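Local coordinates for xyloglucan-specific endo-beta-1,4-glucanase BoGH9A (PDB 6DHT), which hydrolyses internal beta-1,4-glucosidic linkages in the backbone of xyloglucans, releasing xyloglucan oligosaccharides, at residues 13-18 against 90-95; 229-235 against 302-306; 113-117 against 127-131; 405-409 against 453-458; 435-441 against 514-520. All coordinates share one frame; numbering follows the deposited sequence. Where two conformers were deposited one is given.

Interaction 1: 13-18 against 90-95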
# COMPACT_ATOMS: atom_id res chain seq x y z
N ILE A 13 17.08 -29.28 -14.28
CA ILE A 13 16.43 -28.02 -13.91
C ILE A 13 14.97 -28.25 -13.53
O ILE A 13 14.16 -28.69 -14.35
CB ILE A 13 16.52 -26.97 -15.04
CG1 ILE A 13 15.37 -25.94 -14.94
CG2 ILE A 13 16.51 -27.65 -16.40
CD1 ILE A 13 15.39 -24.86 -15.98
N PRO A 14 14.61 -27.94 -12.28
CA PRO A 14 13.22 -28.18 -11.87
C PRO A 14 12.23 -27.12 -12.40
O PRO A 14 12.62 -25.99 -12.75
CB PRO A 14 13.30 -28.12 -10.35
CG PRO A 14 14.45 -27.18 -10.07
CD PRO A 14 15.42 -27.35 -11.19
N ASN A 15 10.96 -27.49 -12.47
CA ASN A 15 9.91 -26.54 -12.84
C ASN A 15 9.99 -25.29 -11.96
O ASN A 15 9.79 -24.17 -12.45
CB ASN A 15 8.53 -27.18 -12.71
CG ASN A 15 8.33 -28.35 -13.67
OD1 ASN A 15 9.06 -28.51 -14.64
ND2 ASN A 15 7.30 -29.15 -13.41
N ASP A 16 10.30 -25.53 -10.69
CA ASP A 16 10.54 -24.54 -9.64
C ASP A 16 11.48 -23.41 -10.03
O ASP A 16 11.42 -22.31 -9.47
CB ASP A 16 11.19 -25.25 -8.45
CG ASP A 16 10.50 -24.95 -7.14
OD1 ASP A 16 10.40 -25.87 -6.30
OD2 ASP A 16 10.06 -23.80 -6.94
N ALA A 17 12.38 -23.68 -10.96
CA ALA A 17 13.44 -22.75 -11.30
C ALA A 17 12.94 -21.68 -12.25
O ALA A 17 13.62 -20.68 -12.46
CB ALA A 17 14.62 -23.51 -11.93
N ILE A 18 11.80 -21.93 -12.88
CA ILE A 18 11.25 -20.97 -13.84
C ILE A 18 10.47 -19.88 -13.08
O ILE A 18 9.41 -20.14 -12.53
CB ILE A 18 10.35 -21.63 -14.90
CG1 ILE A 18 11.11 -22.79 -15.57
CG2 ILE A 18 9.89 -20.59 -15.94
CD1 ILE A 18 10.25 -23.67 -16.42
N VAL A 90 11.56 -25.27 -20.91
CA VAL A 90 12.99 -24.94 -20.84
C VAL A 90 13.71 -26.16 -20.31
O VAL A 90 13.48 -26.54 -19.16
CB VAL A 90 13.33 -23.82 -19.84
CG1 VAL A 90 14.75 -23.31 -20.09
CG2 VAL A 90 12.37 -22.72 -19.93
N ASN A 91 14.58 -26.74 -21.13
CA ASN A 91 15.34 -27.91 -20.73
C ASN A 91 14.37 -29.01 -20.28
O ASN A 91 13.49 -29.40 -21.05
CB ASN A 91 16.33 -27.54 -19.62
CG ASN A 91 17.45 -26.62 -20.12
OD1 ASN A 91 17.31 -25.96 -21.16
ND2 ASN A 91 18.56 -26.57 -19.38
N GLY A 92 14.50 -29.48 -19.05
CA GLY A 92 13.58 -30.49 -18.57
C GLY A 92 12.25 -29.94 -18.09
O GLY A 92 11.26 -30.66 -17.99
N ALA A 93 12.24 -28.64 -17.79
CA ALA A 93 11.18 -28.05 -16.99
C ALA A 93 10.07 -27.42 -17.81
O ALA A 93 10.26 -27.09 -18.97
CB ALA A 93 11.77 -27.01 -16.07
N SER A 94 8.90 -27.25 -17.20
CA SER A 94 7.84 -26.49 -17.84
C SER A 94 6.90 -25.83 -16.83
O SER A 94 6.84 -26.21 -15.67
CB SER A 94 7.04 -27.38 -18.79
OG SER A 94 6.24 -28.29 -18.07
N VAL A 95 6.21 -24.79 -17.30
CA VAL A 95 5.18 -24.11 -16.53
C VAL A 95 4.13 -23.64 -17.51
O VAL A 95 4.45 -23.33 -18.65
CB VAL A 95 5.72 -22.90 -15.72
CG1 VAL A 95 6.73 -23.34 -14.69
CG2 VAL A 95 6.33 -21.85 -16.64
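Asn-15 reaches over to the start of strand 93-99, where its OD1 accepts the backbone N-H of Ser-94 at 2.9 Å. The bond is nearly straight at the hydrogen, 161°, but the donor stands well above the plane of the side-chain amide. Next to this polar link lies an apolar patch centred on Ala-93. Its CB is met by CD1 of Ile-18 at 3.7 Å and by CG1 of Ile-13 at 3.9 Å. CD1 of Ile-18 also approaches CG2 of Val-90 at 4.2 Å, while the Ile-13 side chain lies across that of Asn-91 at about a right angle.

Two turns set these groups in place. In the 3-10 turn 15-17, Ala-17 N bonds to Pro-14 O and Ile-18 N to Asn-15 O, which brings Asn-15 and Ile-18 to bear on the same strand. On the other segment, a type II' turn from Val-90 to Ala-93 links two strands as a tight beta hairpin, and Asn-91 ND2 ties its corner to Lys-39 O. In the Ig-like N-terminal domain, the contact thus joins the entry to edge strand 18-19 of one antiparallel sheet to edge strand 93-99 of the other, which pairs with strand 84-90.

Interaction 2: 229-235 against 302-306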
# COMPACT_ATOMS: atom_id res chain seq x y z
N GLN A 229 -10.09 12.96 17.09
CA GLN A 229 -9.85 14.39 17.24
C GLN A 229 -10.53 14.92 18.50
O GLN A 229 -11.73 14.72 18.68
CB GLN A 229 -10.38 15.14 16.02
CG GLN A 229 -10.06 16.63 16.06
CD GLN A 229 -10.33 17.33 14.76
OE1 GLN A 229 -11.39 17.17 14.17
NE2 GLN A 229 -9.40 18.16 14.34
N ASP A 230 -9.76 15.60 19.35
CA ASP A 230 -10.29 16.24 20.56
C ASP A 230 -11.19 17.39 20.10
O ASP A 230 -10.71 18.27 19.39
CB ASP A 230 -9.12 16.74 21.40
CG ASP A 230 -9.55 17.41 22.70
OD1 ASP A 230 -10.70 17.90 22.79
OD2 ASP A 230 -8.72 17.45 23.64
N PRO A 231 -12.48 17.37 20.48
CA PRO A 231 -13.42 18.38 19.97
C PRO A 231 -13.12 19.79 20.46
O PRO A 231 -13.71 20.73 19.93
CB PRO A 231 -14.77 17.91 20.52
CG PRO A 231 -14.43 17.12 21.72
CD PRO A 231 -13.14 16.45 21.42
N GLU A 232 -12.22 19.94 21.42
CA GLU A 232 -11.83 21.27 21.88
C GLU A 232 -10.67 21.80 21.06
O GLU A 232 -10.88 22.61 20.15
CB GLU A 232 -11.50 21.25 23.37
CG GLU A 232 -12.68 20.89 24.26
CD GLU A 232 -13.89 21.78 24.03
OE1 GLU A 232 -13.74 23.02 24.08
OE2 GLU A 232 -15.00 21.24 23.78
N ASP A 233 -9.45 21.35 21.35
CA ASP A 233 -8.27 21.96 20.75
C ASP A 233 -7.95 21.50 19.32
O ASP A 233 -7.04 22.05 18.69
CB ASP A 233 -7.05 21.76 21.64
CG ASP A 233 -6.58 20.32 21.70
OD1 ASP A 233 -7.26 19.44 21.13
OD2 ASP A 233 -5.53 20.08 22.32
N GLY A 234 -8.67 20.51 18.81
CA GLY A 234 -8.48 20.06 17.44
C GLY A 234 -7.35 19.05 17.24
O GLY A 234 -7.14 18.57 16.13
N GLY A 235 -6.61 18.74 18.30
CA GLY A 235 -5.51 17.79 18.20
C GLY A 235 -6.02 16.37 18.03
O GLY A 235 -7.20 16.09 18.24
N LYS A 302 -9.10 22.48 11.67
CA LYS A 302 -8.84 22.48 13.10
C LYS A 302 -7.59 21.66 13.45
O LYS A 302 -6.79 22.03 14.30
CB LYS A 302 -10.04 21.95 13.89
CG LYS A 302 -11.22 22.92 14.00
CD LYS A 302 -12.16 22.56 15.14
CE LYS A 302 -11.53 22.84 16.51
NZ LYS A 302 -12.42 22.45 17.65
N ALA A 303 -7.39 20.52 12.78
CA ALA A 303 -6.20 19.72 13.04
C ALA A 303 -4.93 20.42 12.58
O ALA A 303 -3.90 20.37 13.25
CB ALA A 303 -6.32 18.35 12.36
N TYR A 304 -4.98 21.06 11.41
CA TYR A 304 -3.82 21.76 10.92
C TYR A 304 -3.46 22.91 11.88
O TYR A 304 -2.29 23.12 12.20
CB TYR A 304 -4.10 22.27 9.50
CG TYR A 304 -2.90 22.87 8.83
CD1 TYR A 304 -2.63 24.23 8.95
CD2 TYR A 304 -2.04 22.10 8.06
CE1 TYR A 304 -1.53 24.78 8.35
CE2 TYR A 304 -0.94 22.65 7.46
CZ TYR A 304 -0.69 24.00 7.60
OH TYR A 304 0.41 24.56 7.00
N ALA A 305 -4.49 23.63 12.33
CA ALA A 305 -4.29 24.69 13.31
C ALA A 305 -3.57 24.17 14.56
O ALA A 305 -2.61 24.78 15.03
CB ALA A 305 -5.62 25.30 13.68
N TRP A 306 -4.01 23.02 15.08
CA TRP A 306 -3.35 22.44 16.23
C TRP A 306 -1.89 22.16 15.93
O TRP A 306 -1.02 22.47 16.72
CB TRP A 306 -4.06 21.15 16.69
CG TRP A 306 -3.52 20.57 17.98
CD1 TRP A 306 -4.05 20.72 19.23
CD2 TRP A 306 -2.36 19.75 18.13
NE1 TRP A 306 -3.30 20.03 20.14
CE2 TRP A 306 -2.25 19.43 19.50
CE3 TRP A 306 -1.40 19.26 17.25
CZ2 TRP A 306 -1.21 18.65 20.00
CZ3 TRP A 306 -0.38 18.49 17.74
CH2 TRP A 306 -0.29 18.18 19.11
O HOH W 1 -11.75 19.84 17.24
O HOH W 2 -7.49 23.75 16.25
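Trp-306 and Asp-233 lie side by side and point the same way, with the carboxylate turned 74° from the indole plane. NE1 of Trp-306 gives OD2 of Asp-233 a weak, bent hydrogen bond of 3.1 Å at the ring edge. The same oxygen has a stronger partner in Lys-263, which forms salt bridges with both Asp-233 and Asp-230. Over one indole face sits Gly-235, its CA 3.4 Å from the centroid of the five-membered ring of Trp-306 in a CH-pi contact almost on the ring normal. The loop holds this pose through an Asx turn, in which OD1 of Asp-233 accepts the backbone N of Gly-235. A second Asx turn runs from Asp-230 OD1 to Glu-232 N, so that two aspartates shape 229-235 as it folds over helix 292-309, one of the helices of the (alpha/alpha)6 barrel of family 9 glycoside hydrolases.

One turn back along the helix, Lys-302 bends at its third torsion (chi3 71°), which brings NZ over the loop carbonyls. NZ donates to Glu-232 O at 2.9 Å, coming from above the carbonyl plane, and a water at 2.7 Å from NZ passes the link on to Asp-230 O. Gln-229, extended beyond CG, turns its NE2 to Gly-234 O at 2.9 Å with the acceptor in the amide plane; a second partner is Ala-299 O on the helix. Gly-234 O also receives a CA-H...O contact from Ala-303, CA to O 3.4 Å.

Interaction 3: 113-117 against 127-131. With EDO (1,2-ethanediol), chain G.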
# COMPACT_ATOMS: atom_id res chain seq x y z
N LYS A 113 -10.02 -5.59 -1.05
CA LYS A 113 -10.91 -6.35 -0.19
C LYS A 113 -10.22 -6.75 1.12
O LYS A 113 -10.89 -7.02 2.12
CB LYS A 113 -11.41 -7.57 -0.96
CG LYS A 113 -12.45 -8.43 -0.29
CD LYS A 113 -13.72 -7.70 0.08
CE LYS A 113 -14.79 -8.70 0.56
NZ LYS A 113 -15.32 -9.59 -0.51
N SER A 114 -8.88 -6.79 1.13
CA SER A 114 -8.16 -7.09 2.36
C SER A 114 -8.54 -6.13 3.48
O SER A 114 -8.57 -6.53 4.66
CB SER A 114 -6.65 -7.03 2.12
OG SER A 114 -6.16 -5.69 2.00
N PHE A 115 -8.81 -4.88 3.13
CA PHE A 115 -9.18 -3.87 4.11
C PHE A 115 -10.50 -4.22 4.80
O PHE A 115 -10.67 -4.00 6.01
CB PHE A 115 -9.25 -2.49 3.47
CG PHE A 115 -7.89 -1.95 3.09
CD1 PHE A 115 -7.30 -2.28 1.88
CD2 PHE A 115 -7.20 -1.11 3.98
CE1 PHE A 115 -6.02 -1.80 1.58
CE2 PHE A 115 -5.95 -0.64 3.66
CZ PHE A 115 -5.36 -1.00 2.46
N TYR A 116 -11.44 -4.76 4.03
CA TYR A 116 -12.70 -5.24 4.58
C TYR A 116 -12.46 -6.29 5.68
O TYR A 116 -13.03 -6.21 6.76
CB TYR A 116 -13.64 -5.75 3.48
CG TYR A 116 -14.76 -6.60 4.03
CD1 TYR A 116 -15.90 -6.02 4.58
CD2 TYR A 116 -14.68 -7.98 4.00
CE1 TYR A 116 -16.91 -6.81 5.10
CE2 TYR A 116 -15.70 -8.77 4.51
CZ TYR A 116 -16.81 -8.17 5.05
OH TYR A 116 -17.84 -8.94 5.57
N TYR A 117 -11.56 -7.24 5.41
CA TYR A 117 -11.24 -8.25 6.41
C TYR A 117 -10.60 -7.64 7.67
O TYR A 117 -10.73 -8.19 8.77
CB TYR A 117 -10.33 -9.32 5.81
CG TYR A 117 -11.03 -10.21 4.82
CD1 TYR A 117 -11.94 -11.18 5.25
CD2 TYR A 117 -10.76 -10.12 3.46
CE1 TYR A 117 -12.55 -12.02 4.35
CE2 TYR A 117 -11.39 -10.94 2.56
CZ TYR A 117 -12.28 -11.90 3.02
OH TYR A 117 -12.89 -12.73 2.10
N GLN A 127 -21.50 -13.92 3.47
CA GLN A 127 -21.95 -13.36 2.21
C GLN A 127 -20.84 -12.57 1.49
O GLN A 127 -20.68 -12.68 0.30
CB GLN A 127 -23.14 -12.42 2.47
CG GLN A 127 -23.85 -11.99 1.23
CD GLN A 127 -24.83 -10.85 1.49
OE1 GLN A 127 -25.41 -10.76 2.58
NE2 GLN A 127 -24.99 -9.98 0.50
N TYR A 128 -20.11 -11.77 2.25
CA TYR A 128 -19.04 -10.93 1.70
C TYR A 128 -17.67 -11.57 1.91
O TYR A 128 -16.76 -11.38 1.09
CB TYR A 128 -19.06 -9.58 2.38
CG TYR A 128 -20.45 -8.99 2.45
CD1 TYR A 128 -21.06 -8.53 1.29
CD2 TYR A 128 -21.15 -8.92 3.65
CE1 TYR A 128 -22.34 -8.00 1.34
CE2 TYR A 128 -22.43 -8.38 3.70
CZ TYR A 128 -23.00 -7.93 2.54
OH TYR A 128 -24.27 -7.39 2.55
N ALA A 129 -17.54 -12.37 2.99
CA ALA A 129 -16.24 -12.82 3.48
C ALA A 129 -15.82 -14.17 2.97
O ALA A 129 -14.65 -14.52 3.02
CB ALA A 129 -16.24 -12.83 5.00
N GLY A 130 -16.77 -14.96 2.49
CA GLY A 130 -16.45 -16.34 2.13
C GLY A 130 -16.13 -17.15 3.38
O GLY A 130 -16.72 -16.93 4.45
N GLN A 131 -15.18 -18.08 3.28
CA GLN A 131 -14.91 -18.95 4.42
C GLN A 131 -14.28 -18.21 5.61
O GLN A 131 -14.29 -18.73 6.72
CB GLN A 131 -14.03 -20.13 4.02
CG GLN A 131 -12.64 -19.78 3.58
CD GLN A 131 -11.82 -21.01 3.22
OE1 GLN A 131 -11.97 -22.06 3.84
NE2 GLN A 131 -10.99 -20.89 2.21
C1 EDO G . -13.88 -10.26 -4.10
O1 EDO G . -13.96 -11.02 -2.88
C2 EDO G . -12.62 -9.39 -4.08
O2 EDO G . -11.43 -10.21 -4.03
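Lys-113, Tyr-116 and Tyr-117, on the last turns of helix 105-117, reach out to the short helix 126-129 that follows it in the (alpha/alpha)6-barrel catalytic domain of family 9, and two of them grip main-chain carbonyls, Tyr-128 O and Ala-129 O, at the end of that helix. Lys-113 starts with CG anti to its backbone N (chi1 -175°) and then bends at chi2 and chi4, which swings NZ onto Tyr-128 O at 2.8 Å. The same ammonium donates to Ile-202 O and Asn-203 O, and an ethanediol, probably from the crystallisation liquor, is bonded through O1 at 3.1 Å from Lys-113 NZ. Three carbonyl oxygens around one ammonium, one of them at a helix C terminus, would probably stabilise its positive charge.

Tyr-116 shares that first rotation (chi1 164°), which carries its ring and hydroxyl to Tyr-128. The two side chains cross at about a right angle, with OH of Tyr-116 3.5 Å from CB of Tyr-128. Tyr-117 takes the other branch, its CG anti to the carbonyl carbon, and Tyr-116 CD2 sits over the centre of one face of its ring. The methyl of Ala-129 touches both tyrosines, 3.8 Å from CE1 of Tyr-117 and, at the ring edge, 4.1 Å from CE2 of Tyr-116. Finally, the Tyr-117 hydroxyl donates to Ala-129 O at 2.7 Å: the oxygen lies in the plane of the ring, at its edge, while the OH stands 43° out of the carbonyl plane.

Interaction 4: 405-409 against 453-458. With EDO (1,2-ethanediol), chain L.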
# COMPACT_ATOMS: atom_id res chain seq x y z
N LYS A 405 7.55 17.96 -11.16
CA LYS A 405 7.60 17.00 -12.25
C LYS A 405 9.04 16.71 -12.63
O LYS A 405 9.44 15.55 -12.79
CB LYS A 405 6.84 17.52 -13.46
CG LYS A 405 6.98 16.68 -14.73
CD LYS A 405 6.06 17.20 -15.81
CE LYS A 405 6.41 16.62 -17.17
NZ LYS A 405 5.58 17.19 -18.25
N THR A 406 9.85 17.75 -12.77
CA THR A 406 11.26 17.59 -13.08
C THR A 406 11.94 16.65 -12.08
O THR A 406 12.71 15.77 -12.48
CB THR A 406 11.97 18.95 -13.13
OG1 THR A 406 11.40 19.70 -14.19
CG2 THR A 406 13.46 18.81 -13.38
N GLU A 407 11.66 16.82 -10.80
CA GLU A 407 12.27 15.99 -9.77
C GLU A 407 11.76 14.56 -9.86
O GLU A 407 12.55 13.62 -9.72
CB GLU A 407 12.06 16.55 -8.38
CG GLU A 407 12.86 17.83 -8.10
CD GLU A 407 14.34 17.70 -8.48
OE1 GLU A 407 14.98 16.69 -8.10
OE2 GLU A 407 14.87 18.61 -9.18
N LEU A 408 10.48 14.37 -10.16
CA LEU A 408 9.96 13.01 -10.32
C LEU A 408 10.67 12.30 -11.47
O LEU A 408 11.04 11.11 -11.37
CB LEU A 408 8.47 13.03 -10.59
CG LEU A 408 7.81 11.73 -11.05
CD1 LEU A 408 7.86 10.68 -10.00
CD2 LEU A 408 6.39 11.97 -11.48
N LEU A 409 10.92 13.01 -12.56
CA LEU A 409 11.53 12.41 -13.74
C LEU A 409 13.00 12.11 -13.52
O LEU A 409 13.53 11.14 -14.08
CB LEU A 409 11.33 13.30 -14.95
CG LEU A 409 9.86 13.44 -15.32
CD1 LEU A 409 9.74 14.29 -16.57
CD2 LEU A 409 9.16 12.10 -15.53
N TYR A 453 3.40 7.20 -12.20
CA TYR A 453 3.19 8.65 -12.26
C TYR A 453 4.11 9.30 -13.29
O TYR A 453 3.69 10.20 -14.01
CB TYR A 453 3.44 9.31 -10.91
CG TYR A 453 2.22 9.38 -10.01
CD1 TYR A 453 1.31 10.42 -10.12
CD2 TYR A 453 1.97 8.39 -9.08
CE1 TYR A 453 0.18 10.47 -9.31
CE2 TYR A 453 0.85 8.43 -8.26
CZ TYR A 453 -0.04 9.47 -8.39
OH TYR A 453 -1.16 9.54 -7.59
N ALA A 454 5.36 8.88 -13.38
CA ALA A 454 6.24 9.44 -14.41
C ALA A 454 5.72 9.20 -15.84
O ALA A 454 5.80 10.10 -16.70
CB ALA A 454 7.65 8.89 -14.26
N TYR A 455 5.15 8.02 -16.09
CA TYR A 455 4.47 7.74 -17.35
C TYR A 455 3.31 8.74 -17.56
O TYR A 455 3.20 9.37 -18.63
CB TYR A 455 3.93 6.31 -17.40
CG TYR A 455 3.00 6.06 -18.54
CD1 TYR A 455 3.49 5.96 -19.85
CD2 TYR A 455 1.63 5.97 -18.35
CE1 TYR A 455 2.63 5.76 -20.89
CE2 TYR A 455 0.77 5.78 -19.40
CZ TYR A 455 1.27 5.66 -20.67
OH TYR A 455 0.42 5.47 -21.76
N LEU A 456 2.47 8.92 -16.55
CA LEU A 456 1.32 9.80 -16.69
C LEU A 456 1.74 11.23 -17.00
O LEU A 456 1.03 11.93 -17.73
CB LEU A 456 0.45 9.76 -15.42
CG LEU A 456 -0.30 8.45 -15.16
CD1 LEU A 456 -1.16 8.65 -13.92
CD2 LEU A 456 -1.14 8.01 -16.31
N GLN A 457 2.89 11.66 -16.50
CA GLN A 457 3.35 13.03 -16.68
C GLN A 457 4.04 13.27 -18.04
O GLN A 457 4.23 14.42 -18.45
CB GLN A 457 4.31 13.41 -15.56
CG GLN A 457 3.62 13.52 -14.18
CD GLN A 457 2.60 14.65 -14.14
OE1 GLN A 457 2.94 15.78 -14.43
NE2 GLN A 457 1.36 14.33 -13.83
N THR A 458 4.39 12.19 -18.74
CA THR A 458 5.23 12.30 -19.96
C THR A 458 4.73 11.53 -21.16
O THR A 458 5.04 11.90 -22.31
CB THR A 458 6.66 11.79 -19.71
OG1 THR A 458 6.65 10.39 -19.35
CG2 THR A 458 7.36 12.60 -18.62
C1 EDO L . 3.28 19.76 -14.19
O1 EDO L . 2.76 21.06 -14.48
C2 EDO L . 2.13 18.77 -14.08
O2 EDO L . 1.68 18.42 -15.39
O HOH W 3 2.84 17.11 -17.47
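Helical segments 405-409 and 453-458 cross at -127° with their axes 10.0 Å apart, Leu-409 lying nearest Ala-454 and Lys-405 nearest Gln-457. Leu-409 meets Thr-458 tip to tip: both of its methyls, CD1 and CD2, lie 3.6 Å from Thr-458 CG2, and CD2 also touches Ala-454 CB. Thr-458 turns that methyl to the leucine because its hydroxyl folds back (chi1 62°) and donates to Ala-454 O at 2.8 Å. Leu-408 sends CD2 onto the opposing backbone, 3.8 Å from Ala-454 N, and against CB of Tyr-453.

The polar end belongs to Lys-405. Its fully extended chain crosses Gln-457 obliquely and brings NZ to Gln-457 O at 3.1 Å, the donor only modestly tilted from the carbonyl plane. A water 2.8 Å from Lys-405 NZ makes a weak bond to OE1 of Gln-457 and meets an ethanediol, probably from the crystallisation liquor, whereas NE2 of Gln-457 turns to Leu-387 O. Leucines pressed on alanine and backbone, with a lysine reaching over the end of the contact to a main-chain carbonyl, join helices 395-416 and 439-458, successive in the chain, in the manner of the helix-helix packing of the (alpha/alpha)6 barrel of family 9 glycoside hydrolases.

Interaction 5: 435-441 against 514-520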
# COMPACT_ATOMS: atom_id res chain seq x y z
N PHE A 435 16.47 -4.71 0.26
CA PHE A 435 15.83 -5.70 1.15
C PHE A 435 15.89 -5.31 2.61
O PHE A 435 16.95 -5.08 3.17
CB PHE A 435 16.46 -7.06 0.88
CG PHE A 435 16.47 -7.40 -0.57
CD1 PHE A 435 15.30 -7.77 -1.20
CD2 PHE A 435 17.63 -7.27 -1.31
CE1 PHE A 435 15.28 -8.02 -2.56
CE2 PHE A 435 17.62 -7.53 -2.66
CZ PHE A 435 16.44 -7.88 -3.30
N PHE A 436 14.71 -5.24 3.22
CA PHE A 436 14.52 -4.69 4.54
C PHE A 436 13.06 -4.87 4.91
O PHE A 436 12.29 -5.36 4.09
CB PHE A 436 14.91 -3.19 4.59
CG PHE A 436 14.13 -2.30 3.63
CD1 PHE A 436 12.97 -1.68 4.04
CD2 PHE A 436 14.60 -2.05 2.35
CE1 PHE A 436 12.27 -0.87 3.18
CE2 PHE A 436 13.90 -1.24 1.47
CZ PHE A 436 12.74 -0.64 1.90
N TRP A 437 12.68 -4.51 6.13
CA TRP A 437 11.33 -4.75 6.62
C TRP A 437 10.32 -4.05 5.76
O TRP A 437 10.31 -2.82 5.68
CB TRP A 437 11.18 -4.25 8.05
CG TRP A 437 9.96 -4.71 8.79
CD1 TRP A 437 9.58 -6.01 9.05
CD2 TRP A 437 9.00 -3.87 9.43
NE1 TRP A 437 8.44 -6.02 9.80
CE2 TRP A 437 8.05 -4.73 10.05
CE3 TRP A 437 8.82 -2.49 9.52
CZ2 TRP A 437 6.97 -4.24 10.76
CZ3 TRP A 437 7.73 -2.00 10.23
CH2 TRP A 437 6.82 -2.87 10.84
N GLY A 438 9.48 -4.82 5.08
CA GLY A 438 8.40 -4.23 4.30
C GLY A 438 8.83 -3.79 2.92
O GLY A 438 8.10 -3.09 2.23
N CYS A 439 10.02 -4.21 2.49
CA CYS A 439 10.58 -3.69 1.24
C CYS A 439 9.72 -3.92 0.01
O CYS A 439 9.79 -3.16 -0.94
CB CYS A 439 11.96 -4.28 0.98
SG CYS A 439 12.03 -6.09 0.84
N LEU A 440 8.93 -4.98 -0.02
CA LEU A 440 8.18 -5.27 -1.25
C LEU A 440 7.15 -4.18 -1.50
O LEU A 440 6.89 -3.85 -2.65
CB LEU A 440 7.51 -6.63 -1.21
CG LEU A 440 8.50 -7.80 -1.14
CD1 LEU A 440 7.69 -9.09 -1.12
CD2 LEU A 440 9.49 -7.84 -2.28
N ALA A 441 6.60 -3.63 -0.43
CA ALA A 441 5.67 -2.50 -0.57
C ALA A 441 6.44 -1.19 -0.62
O ALA A 441 6.22 -0.37 -1.53
CB ALA A 441 4.68 -2.48 0.57
N LEU A 514 -0.18 -8.41 0.83
CA LEU A 514 1.22 -8.39 0.46
C LEU A 514 2.07 -8.56 1.71
O LEU A 514 2.00 -7.73 2.63
CB LEU A 514 1.57 -7.04 -0.19
CG LEU A 514 3.03 -6.88 -0.62
CD1 LEU A 514 3.50 -7.96 -1.57
CD2 LEU A 514 3.18 -5.52 -1.28
N VAL A 515 2.87 -9.60 1.75
CA VAL A 515 3.75 -9.75 2.91
C VAL A 515 4.98 -8.86 2.76
O VAL A 515 5.34 -8.45 1.66
CB VAL A 515 4.15 -11.25 3.17
CG1 VAL A 515 2.91 -12.08 3.39
CG2 VAL A 515 4.96 -11.81 2.02
N GLY A 516 5.66 -8.56 3.86
CA GLY A 516 6.75 -7.60 3.85
C GLY A 516 7.90 -7.96 2.92
O GLY A 516 8.45 -7.10 2.23
N GLY A 517 8.29 -9.23 2.92
CA GLY A 517 9.28 -9.76 2.00
C GLY A 517 10.65 -9.92 2.60
O GLY A 517 10.86 -9.67 3.79
N PRO A 518 11.59 -10.33 1.75
CA PRO A 518 12.96 -10.65 2.21
C PRO A 518 13.58 -9.52 2.98
O PRO A 518 13.54 -8.38 2.54
CB PRO A 518 13.73 -10.87 0.90
CG PRO A 518 12.72 -11.20 -0.11
CD PRO A 518 11.43 -10.52 0.30
N ASN A 519 14.22 -9.86 4.10
CA ASN A 519 14.72 -8.89 5.07
C ASN A 519 15.86 -9.55 5.85
O ASN A 519 15.60 -10.33 6.74
CB ASN A 519 13.59 -8.48 6.02
CG ASN A 519 14.04 -7.55 7.15
OD1 ASN A 519 13.32 -7.37 8.14
ND2 ASN A 519 15.19 -6.92 6.98
N PRO A 520 17.11 -9.23 5.49
CA PRO A 520 18.27 -9.85 6.15
C PRO A 520 18.66 -9.11 7.42
O PRO A 520 17.86 -8.29 7.89
CB PRO A 520 19.38 -9.70 5.11
CG PRO A 520 19.02 -8.50 4.35
CD PRO A 520 17.51 -8.45 4.31
O HOH W 4 9.79 -7.75 5.48
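Leu-440 and Gly-516 are joined by a direct backbone hydrogen bond: Leu-440 N to Gly-516 O is 3.1 Å, straight at 169° and nearly along the C=O axis. A water adds a second link, accepting from Gly-438 N and donating to Gly-517 O. Within 435-441 a type II turn from Phe-436 to Cys-439 precedes helix 439-458, with Gly-438 at the N-cap position, and Phe-436 N makes a weak bond to Cys-439 SG. The backbones come very close here, CA to CA 3.8 Å between Gly-438 and Gly-516.

Flat-group contacts centre on Asn-519. Its CG, anti to the backbone N (chi1 176°), lies 3.5 Å from Trp-437 N, so the amide rests against the main chain joining Phe-436 to Trp-437. OD1 comes to the edge of the indole, whose plane is 51° from that of the amide.

Apolar packing fills the rest. Leu-440 puts CD1 3.6 Å from Gly-517 CA and CD2 4.2 Å from Pro-518 CD, the leucine and proline side chains crossing at about a right angle. Leu-514 CD2 meets Ala-441 CB at 3.9 Å, and Phe-435 packs CB on Pro-520 CD at 3.8 Å.

Trp-437 lies about 4 Å, side chain to side chain, from Glu-548, the predicted proton donor, and beside an imidazole, probably from the crystallisation liquor, consistent with a place at the active-site cleft. Its NE1 bonds to Tyr-544 O of helix 544-547, its ring meets Trp-553 edge-to-face, and Ala-441 packs on helix 551-567.

From the N terminus, interaction 1 comes first, closing the Ig-like domain by tying its leading residues to the final hairpin. Strand 93-99 then leads into helix 105-117, where interaction 3 closes a short loop near the start of the catalytic domain. Interaction 2 follows, bringing the loop after helix 213-226 back to helix 292-309. These three are in series, without nesting. Interactions 4 and 5 instead cross, since 435-441 lies between 405-409 and 453-458, and 514-520 after both. They share helix 439-458: interaction 5 holds its beginning close to the predicted active site, interaction 4 joins its later part to helix 395-416. Their nearest atoms are about 12 Å apart.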